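Local coordinates for protein DNA replication initiator (Cdc21/Cdc54) (Methanothermobacter thermautotrophicus, PDB 1LTL) that probably serves as a replicative MCM helicase that uses ATP to unwind DNA, here represented by its zinc-binding N-terminal part, which forms a dodecamer, at residues 215-219 against 243-247; 73-77 against 88-92; 220-226 against 237-243. All coordinates share one frame. Numbering follows the deposited sequence.

Contact 1. Residues 215-219 against 243-247; sequences GDIVR and YTEFL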
# COMPACT_ATOMS: atom_id res chain seq x y z
N GLY A 215 44.32 -25.41 32.80
CA GLY A 215 45.00 -26.58 33.33
C GLY A 215 44.10 -27.74 33.66
O GLY A 215 44.46 -28.90 33.46
N ASP A 216 42.91 -27.45 34.16
CA ASP A 216 41.98 -28.51 34.53
C ASP A 216 41.79 -29.54 33.43
O ASP A 216 41.43 -29.22 32.31
CB ASP A 216 40.63 -27.90 34.91
CG ASP A 216 40.73 -26.98 36.11
OD1 ASP A 216 41.80 -26.35 36.30
OD2 ASP A 216 39.73 -26.87 36.86
N ILE A 217 42.05 -30.80 33.76
CA ILE A 217 41.85 -31.84 32.78
C ILE A 217 40.42 -32.28 32.98
O ILE A 217 40.07 -32.76 34.06
CB ILE A 217 42.72 -33.06 33.05
CG1 ILE A 217 44.19 -32.70 32.82
CG2 ILE A 217 42.22 -34.24 32.20
CD1 ILE A 217 44.76 -31.87 33.93
N VAL A 218 39.59 -32.13 31.94
CA VAL A 218 38.18 -32.48 32.04
C VAL A 218 37.57 -33.32 30.93
O VAL A 218 38.19 -33.60 29.91
CB VAL A 218 37.31 -31.23 32.13
CG1 VAL A 218 37.52 -30.56 33.47
CG2 VAL A 218 37.67 -30.28 31.00
N ARG A 219 36.32 -33.69 31.17
CA ARG A 219 35.52 -34.46 30.25
C ARG A 219 34.18 -33.76 30.11
O ARG A 219 33.18 -34.15 30.77
CB ARG A 219 35.29 -35.86 30.75
CG ARG A 219 34.49 -36.72 29.80
CD ARG A 219 34.03 -37.95 30.52
NE ARG A 219 34.04 -39.16 29.71
CZ ARG A 219 35.14 -39.76 29.26
NH1 ARG A 219 36.35 -39.28 29.54
NH2 ARG A 219 35.03 -40.87 28.55
N TYR A 243 27.28 -31.10 31.42
CA TYR A 243 27.85 -31.64 32.64
C TYR A 243 29.36 -31.67 32.52
O TYR A 243 29.90 -31.92 31.45
CB TYR A 243 27.28 -33.06 32.88
CG TYR A 243 27.87 -33.80 34.06
CD1 TYR A 243 27.76 -33.29 35.36
CD2 TYR A 243 28.62 -34.96 33.87
CE1 TYR A 243 28.39 -33.91 36.43
CE2 TYR A 243 29.25 -35.60 34.95
CZ TYR A 243 29.14 -35.06 36.23
OH TYR A 243 29.81 -35.63 37.29
N THR A 244 30.03 -31.38 33.63
CA THR A 244 31.47 -31.39 33.65
C THR A 244 31.98 -32.34 34.72
O THR A 244 31.35 -32.53 35.76
CB THR A 244 32.04 -30.00 33.92
OG1 THR A 244 32.20 -29.31 32.68
CG2 THR A 244 33.38 -30.08 34.62
N GLU A 245 33.13 -32.94 34.44
CA GLU A 245 33.75 -33.90 35.33
C GLU A 245 35.26 -33.87 35.15
O GLU A 245 35.76 -33.65 34.05
CB GLU A 245 33.22 -35.29 35.00
CG GLU A 245 33.76 -36.40 35.88
CD GLU A 245 33.42 -37.80 35.33
OE1 GLU A 245 32.22 -38.06 35.05
OE2 GLU A 245 34.35 -38.63 35.19
N PHE A 246 35.99 -34.09 36.22
CA PHE A 246 37.43 -34.10 36.10
C PHE A 246 37.95 -35.51 35.87
O PHE A 246 37.29 -36.50 36.22
CB PHE A 246 38.07 -33.49 37.34
CG PHE A 246 37.71 -32.06 37.56
CD1 PHE A 246 36.51 -31.72 38.17
CD2 PHE A 246 38.57 -31.05 37.16
CE1 PHE A 246 36.18 -30.39 38.38
CE2 PHE A 246 38.25 -29.72 37.37
CZ PHE A 246 37.05 -29.38 37.98
N LEU A 247 39.13 -35.61 35.27
CA LEU A 247 39.72 -36.90 34.98
C LEU A 247 40.94 -37.12 35.86
O LEU A 247 41.16 -38.28 36.29
CB LEU A 247 40.12 -36.97 33.51
CG LEU A 247 38.99 -36.85 32.48
CD1 LEU A 247 39.58 -36.95 31.09
CD2 LEU A 247 37.94 -37.93 32.70
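At the start of the long hairpin strand 217-229 of the OB-fold domain, the chain that leaves the partner strand 234-243 stays alongside as an irregular extension, joined by a single beta bridge between Val-218 and Phe-246 (CA-CA 4.4 Å). Two backbone hydrogen bonds flank this bridge: Arg-219 N donates to Glu-245 O at 2.9 Å and Leu-247 N to Ile-217 O at 3.2 Å. Ile-217 O also receives a CA-H...O contact from Phe-246 CA, 3.6 Å away. Apolar contacts fill in around the backbone. The branched side chain of Ile-217, well suited to a strand, meets Leu-247 (CG2 to CB, 3.7 Å), and Val-218 CG1 lies 3.9 Å from Phe-246 CD2; Leu-212 touches both Val-218 and Phe-246. Arg-219 contributes the largest covered area, and its guanidinium forms a salt bridge with Asp-117 of strand 113-137, which its long, flexible chain allows, while Leu-247 packs by the guanidinium, CD2 to Arg-219 NH1 3.8 Å. This is a surface contact, in which two main-chain hydrogen bonds and the side chain of Leu-247 hold the last modelled residues. Asp-216 approaches the aromatic ring at its edge, near the ring plane, with OD2 3.3 Å from Phe-246 CE2.

Contact 2. Residues 73-77 against 88-92; sequences AQQAI and DLNIR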
# COMPACT_ATOMS: atom_id res chain seq x y z
N ALA A 73 12.64 -33.78 30.19
CA ALA A 73 12.99 -34.09 31.56
C ALA A 73 12.69 -32.88 32.43
O ALA A 73 12.49 -32.99 33.63
CB ALA A 73 14.47 -34.47 31.66
N GLN A 74 12.67 -31.69 31.83
CA GLN A 74 12.37 -30.52 32.62
C GLN A 74 10.87 -30.41 32.83
O GLN A 74 10.42 -30.13 33.92
CB GLN A 74 12.88 -29.25 31.94
CG GLN A 74 14.36 -29.22 31.75
CD GLN A 74 14.80 -27.90 31.18
OE1 GLN A 74 14.26 -27.43 30.17
NE2 GLN A 74 15.78 -27.28 31.82
N GLN A 75 10.08 -30.63 31.78
CA GLN A 75 8.63 -30.55 31.92
C GLN A 75 8.12 -31.62 32.84
O GLN A 75 7.03 -31.51 33.37
CB GLN A 75 7.94 -30.69 30.57
CG GLN A 75 7.34 -29.39 30.05
CD GLN A 75 6.12 -28.95 30.84
OE1 GLN A 75 5.03 -29.50 30.66
NE2 GLN A 75 6.29 -27.97 31.72
N ALA A 76 8.91 -32.67 33.01
CA ALA A 76 8.49 -33.74 33.89
C ALA A 76 8.60 -33.25 35.33
O ALA A 76 7.61 -33.24 36.05
CB ALA A 76 9.35 -34.97 33.66
N ILE A 77 9.80 -32.84 35.73
CA ILE A 77 10.00 -32.35 37.08
C ILE A 77 9.01 -31.24 37.41
O ILE A 77 8.43 -31.20 38.49
CB ILE A 77 11.42 -31.81 37.27
CG1 ILE A 77 12.40 -32.98 37.28
CG2 ILE A 77 11.52 -31.02 38.55
CD1 ILE A 77 13.81 -32.57 37.55
N ASP A 88 12.76 -23.82 37.07
CA ASP A 88 13.40 -24.24 35.85
C ASP A 88 14.70 -24.94 36.30
O ASP A 88 15.73 -24.30 36.50
CB ASP A 88 13.72 -23.01 34.98
CG ASP A 88 12.51 -22.08 34.77
OD1 ASP A 88 11.49 -22.54 34.21
OD2 ASP A 88 12.60 -20.89 35.16
N LEU A 89 14.63 -26.25 36.51
CA LEU A 89 15.81 -26.97 36.95
C LEU A 89 16.66 -27.45 35.78
O LEU A 89 16.15 -27.68 34.69
CB LEU A 89 15.42 -28.16 37.81
CG LEU A 89 15.18 -27.76 39.25
CD1 LEU A 89 14.12 -28.66 39.86
CD2 LEU A 89 16.47 -27.83 40.03
N ASN A 90 17.95 -27.60 36.02
CA ASN A 90 18.83 -28.06 34.98
C ASN A 90 19.12 -29.53 35.16
O ASN A 90 19.71 -29.91 36.16
CB ASN A 90 20.15 -27.31 35.03
CG ASN A 90 19.99 -25.86 34.72
OD1 ASN A 90 20.81 -25.05 35.14
ND2 ASN A 90 18.95 -25.52 33.97
N ILE A 91 18.69 -30.35 34.22
CA ILE A 91 18.99 -31.77 34.33
C ILE A 91 20.38 -31.99 33.74
O ILE A 91 20.62 -31.67 32.59
CB ILE A 91 17.99 -32.63 33.55
CG1 ILE A 91 16.60 -32.54 34.16
CG2 ILE A 91 18.42 -34.06 33.62
CD1 ILE A 91 15.89 -31.24 33.93
N ARG A 92 21.31 -32.52 34.52
CA ARG A 92 22.64 -32.76 33.99
C ARG A 92 23.00 -34.24 34.07
O ARG A 92 23.06 -34.80 35.16
CB ARG A 92 23.67 -31.95 34.75
CG ARG A 92 23.35 -30.50 34.78
CD ARG A 92 24.47 -29.68 35.37
NE ARG A 92 24.00 -28.31 35.54
CZ ARG A 92 23.92 -27.42 34.56
NH1 ARG A 92 24.30 -27.76 33.34
NH2 ARG A 92 23.44 -26.20 34.80
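Helix 66-77 packs across strand 90-94 in the MCM N-terminal domain, with the short axes 8.8 Å apart at closest approach and their directions 124° apart. Ile-91 points toward the helix; its chi1 near -66° (m) and chi2 near 73° (p) bring CD1 to 3.3 Å from Gln-74 CG, while its CG1 lies 3.8 Å from Ala-73 CB. The small methyl of Ala-73 lets the bulky isoleucine come close, and Phe-18 and Phe-22 also touch that alanine. One helical turn on, Ile-77 adopts m, t, an extended side chain whose CG2 meets Leu-89 CD1 at 3.7 Å and whose CD1 lies 4.4 Å from Ile-91 CD1. Leu-89 has a chi2 of 149°, between the usual wells, as it fits among Ile-77, Ile-44 and helix 25-37. The CA-to-CB bond of Gln-74 points sideways to residues 88-92, but m at chi1 and t at chi2 stretch the side chain to the residue preceding the strand, where NE2 donates a 2.9 Å hydrogen bond to Leu-89 O. Its methylene groups meanwhile pack on Ile-91, so one residue serves both the apolar core and the polar margin. The chemistry thus implies a hydrophobic seam whose apolar groups exclude water, while the glutamine amide satisfies Leu-89 O.

Contact 3. Residues 220-226 against 237-243; sequences VTGTLRT and NFIYGNY
The antiparallel beta hairpin formed by strands 217-229 and 234-243 of the OB-fold domain supplies this contact, which carries a classic beta bulge near its open end. Both segments are extended except at Asn-242; their short axes approach to 4.3 Å with directions 137° apart, a marked twist. Hydrogen-bonded pairs are Arg-225 with Phe-238 (Arg-225 N to Phe-238 O and Phe-238 N to Arg-225 O, both 2.9 Å), Thr-223 with Tyr-240 (Thr-223 N to Tyr-240 O and Tyr-240 N to Thr-223 O, both 2.9 Å) and Thr-221 with Tyr-243. Between and beyond them lie the non-hydrogen-bonded pairs Thr-226 with Asn-237, Leu-224 with Ile-239 and Gly-222 with Gly-241. At the bulge Thr-221 O accepts from Asn-242 N (2.6 Å) and Tyr-243 N (3.0 Å), and Thr-221 N donates to Tyr-243 O (2.8 Å); Asn-242, with phi/psi -115/-49, is the extra residue. Gly-222, almost fully extended at -178/-177, has CA 3.1 Å from Tyr-240 O, where a CB would clash. On the face shared with Thr-226 and Asn-237, Leu-224 (t, p) sets CD1 4.1 Å from Ile-239 CG1. Val-220 CG1 lies 4.0 Å from Ile-239 CG2. On the face of Thr-223, Arg-225, Phe-238 and Tyr-240, Arg-225 (m, m, t) lays its guanidinium flat on the Tyr-240 ring (chi1 t), a cation-pi stack with centres 4.4 Å apart and planes at 13°. Phe-238 (chi1 p) turns CZ to 3.2 Å from Arg-225 CB, while Tyr-240 OH bonds Glu-205. Main-chain bonding thus fixes the register, while Phe-238 packs against the arginine's CB and Tyr-240 gives its guanidinium a stacking partner.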
# COMPACT_ATOMS: atom_id res chain seq x y z
N VAL A 220 34.18 -32.73 29.27
CA VAL A 220 33.01 -31.91 28.97
C VAL A 220 31.92 -32.70 28.27
O VAL A 220 32.15 -33.30 27.25
CB VAL A 220 33.40 -30.78 28.05
CG1 VAL A 220 32.16 -29.99 27.69
CG2 VAL A 220 34.42 -29.90 28.70
N THR A 221 30.73 -32.70 28.84
CA THR A 221 29.61 -33.40 28.22
C THR A 221 28.58 -32.33 27.81
O THR A 221 28.18 -31.50 28.63
CB THR A 221 28.92 -34.36 29.19
OG1 THR A 221 29.84 -35.37 29.61
CG2 THR A 221 27.71 -35.00 28.55
N GLY A 222 28.13 -32.37 26.56
CA GLY A 222 27.16 -31.38 26.14
C GLY A 222 26.68 -31.54 24.72
O GLY A 222 27.06 -32.47 24.01
N THR A 223 25.83 -30.61 24.29
CA THR A 223 25.31 -30.68 22.94
C THR A 223 26.24 -29.99 21.95
O THR A 223 26.76 -28.91 22.23
CB THR A 223 23.96 -30.01 22.86
OG1 THR A 223 23.12 -30.49 23.93
CG2 THR A 223 23.31 -30.31 21.54
N LEU A 224 26.49 -30.61 20.81
CA LEU A 224 27.37 -29.95 19.86
C LEU A 224 26.51 -29.02 19.02
O LEU A 224 25.54 -29.42 18.38
CB LEU A 224 28.09 -30.95 18.98
CG LEU A 224 29.11 -30.42 17.98
CD1 LEU A 224 30.36 -29.78 18.60
CD2 LEU A 224 29.50 -31.63 17.20
N ARG A 225 26.86 -27.75 19.04
CA ARG A 225 26.10 -26.77 18.31
C ARG A 225 26.99 -26.12 17.27
O ARG A 225 28.23 -26.20 17.32
CB ARG A 225 25.54 -25.71 19.27
CG ARG A 225 24.74 -26.20 20.51
CD ARG A 225 23.29 -26.58 20.20
NE ARG A 225 22.40 -26.59 21.38
CZ ARG A 225 22.27 -25.57 22.25
NH1 ARG A 225 22.98 -24.45 22.11
NH2 ARG A 225 21.42 -25.67 23.26
N THR A 226 26.37 -25.48 16.30
CA THR A 226 27.18 -24.80 15.33
C THR A 226 26.65 -23.39 15.13
O THR A 226 25.47 -23.11 15.36
CB THR A 226 27.25 -25.56 13.97
OG1 THR A 226 28.38 -25.08 13.23
CG2 THR A 226 26.00 -25.33 13.13
N ASN A 237 32.05 -25.16 14.90
CA ASN A 237 31.34 -25.91 15.93
C ASN A 237 31.80 -25.58 17.33
O ASN A 237 32.96 -25.23 17.55
CB ASN A 237 31.46 -27.41 15.73
CG ASN A 237 30.94 -27.87 14.38
OD1 ASN A 237 30.04 -27.26 13.81
ND2 ASN A 237 31.50 -28.96 13.88
N PHE A 238 30.89 -25.67 18.29
CA PHE A 238 31.25 -25.42 19.68
C PHE A 238 30.43 -26.34 20.56
O PHE A 238 29.41 -26.88 20.13
CB PHE A 238 31.02 -23.93 20.06
CG PHE A 238 29.57 -23.54 20.18
CD1 PHE A 238 28.86 -23.75 21.35
CD2 PHE A 238 28.87 -23.06 19.08
CE1 PHE A 238 27.51 -23.50 21.42
CE2 PHE A 238 27.51 -22.80 19.15
CZ PHE A 238 26.84 -23.02 20.32
N ILE A 239 30.87 -26.55 21.79
CA ILE A 239 30.08 -27.41 22.67
C ILE A 239 29.33 -26.61 23.71
O ILE A 239 29.89 -25.73 24.38
CB ILE A 239 30.92 -28.43 23.46
CG1 ILE A 239 31.67 -29.36 22.51
CG2 ILE A 239 30.00 -29.23 24.36
CD1 ILE A 239 32.87 -30.01 23.15
N TYR A 240 28.05 -26.92 23.83
CA TYR A 240 27.18 -26.29 24.81
C TYR A 240 27.22 -27.27 25.98
O TYR A 240 26.57 -28.32 25.96
CB TYR A 240 25.76 -26.16 24.26
CG TYR A 240 24.83 -25.45 25.20
CD1 TYR A 240 25.16 -24.18 25.67
CD2 TYR A 240 23.70 -26.07 25.72
CE1 TYR A 240 24.40 -23.55 26.64
CE2 TYR A 240 22.92 -25.45 26.69
CZ TYR A 240 23.28 -24.18 27.16
OH TYR A 240 22.59 -23.54 28.18
N GLY A 241 28.01 -26.90 26.98
CA GLY A 241 28.19 -27.74 28.15
C GLY A 241 26.96 -28.07 28.95
O GLY A 241 26.14 -27.21 29.23
N ASN A 242 26.83 -29.35 29.32
CA ASN A 242 25.72 -29.81 30.13
C ASN A 242 26.25 -30.28 31.46
O ASN A 242 25.72 -29.93 32.50
CB ASN A 242 25.01 -31.00 29.51
CG ASN A 242 23.97 -31.59 30.45
OD1 ASN A 242 22.78 -31.29 30.36
ND2 ASN A 242 24.43 -32.42 31.38
N TYR A 243 27.28 -31.10 31.42
CA TYR A 243 27.85 -31.64 32.64
C TYR A 243 29.36 -31.67 32.52
O TYR A 243 29.90 -31.92 31.45
CB TYR A 243 27.28 -33.06 32.88
CG TYR A 243 27.87 -33.80 34.06
CD1 TYR A 243 27.76 -33.29 35.36
CD2 TYR A 243 28.62 -34.96 33.87
CE1 TYR A 243 28.39 -33.91 36.43
CE2 TYR A 243 29.25 -35.60 34.95
CZ TYR A 243 29.14 -35.06 36.23
OH TYR A 243 29.81 -35.63 37.29

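From the N terminus, contact 2 comes first: it closes the short loop between helix 66-77 and strand 90-94 and is complete before the other two begin. Contact 1 then opens at the start of strand 217-229 and closes only at the last modelled residues, enclosing contact 3, the hairpin pairing proper. Tyr-243 belongs to both, so the bridge of contact 1 carries the hairpin's pairing onward past its bulge. The two domains meet where Arg-92 from contact 2 probably bonds through NH1 to Asn-242 O of contact 3 (2.7 Å), while Arg-92 CB packs on Tyr-243 CB at 4.2 Å. The N-terminal domain, with its helices and small parallel sheet, and the OB-fold sheet are thereby joined.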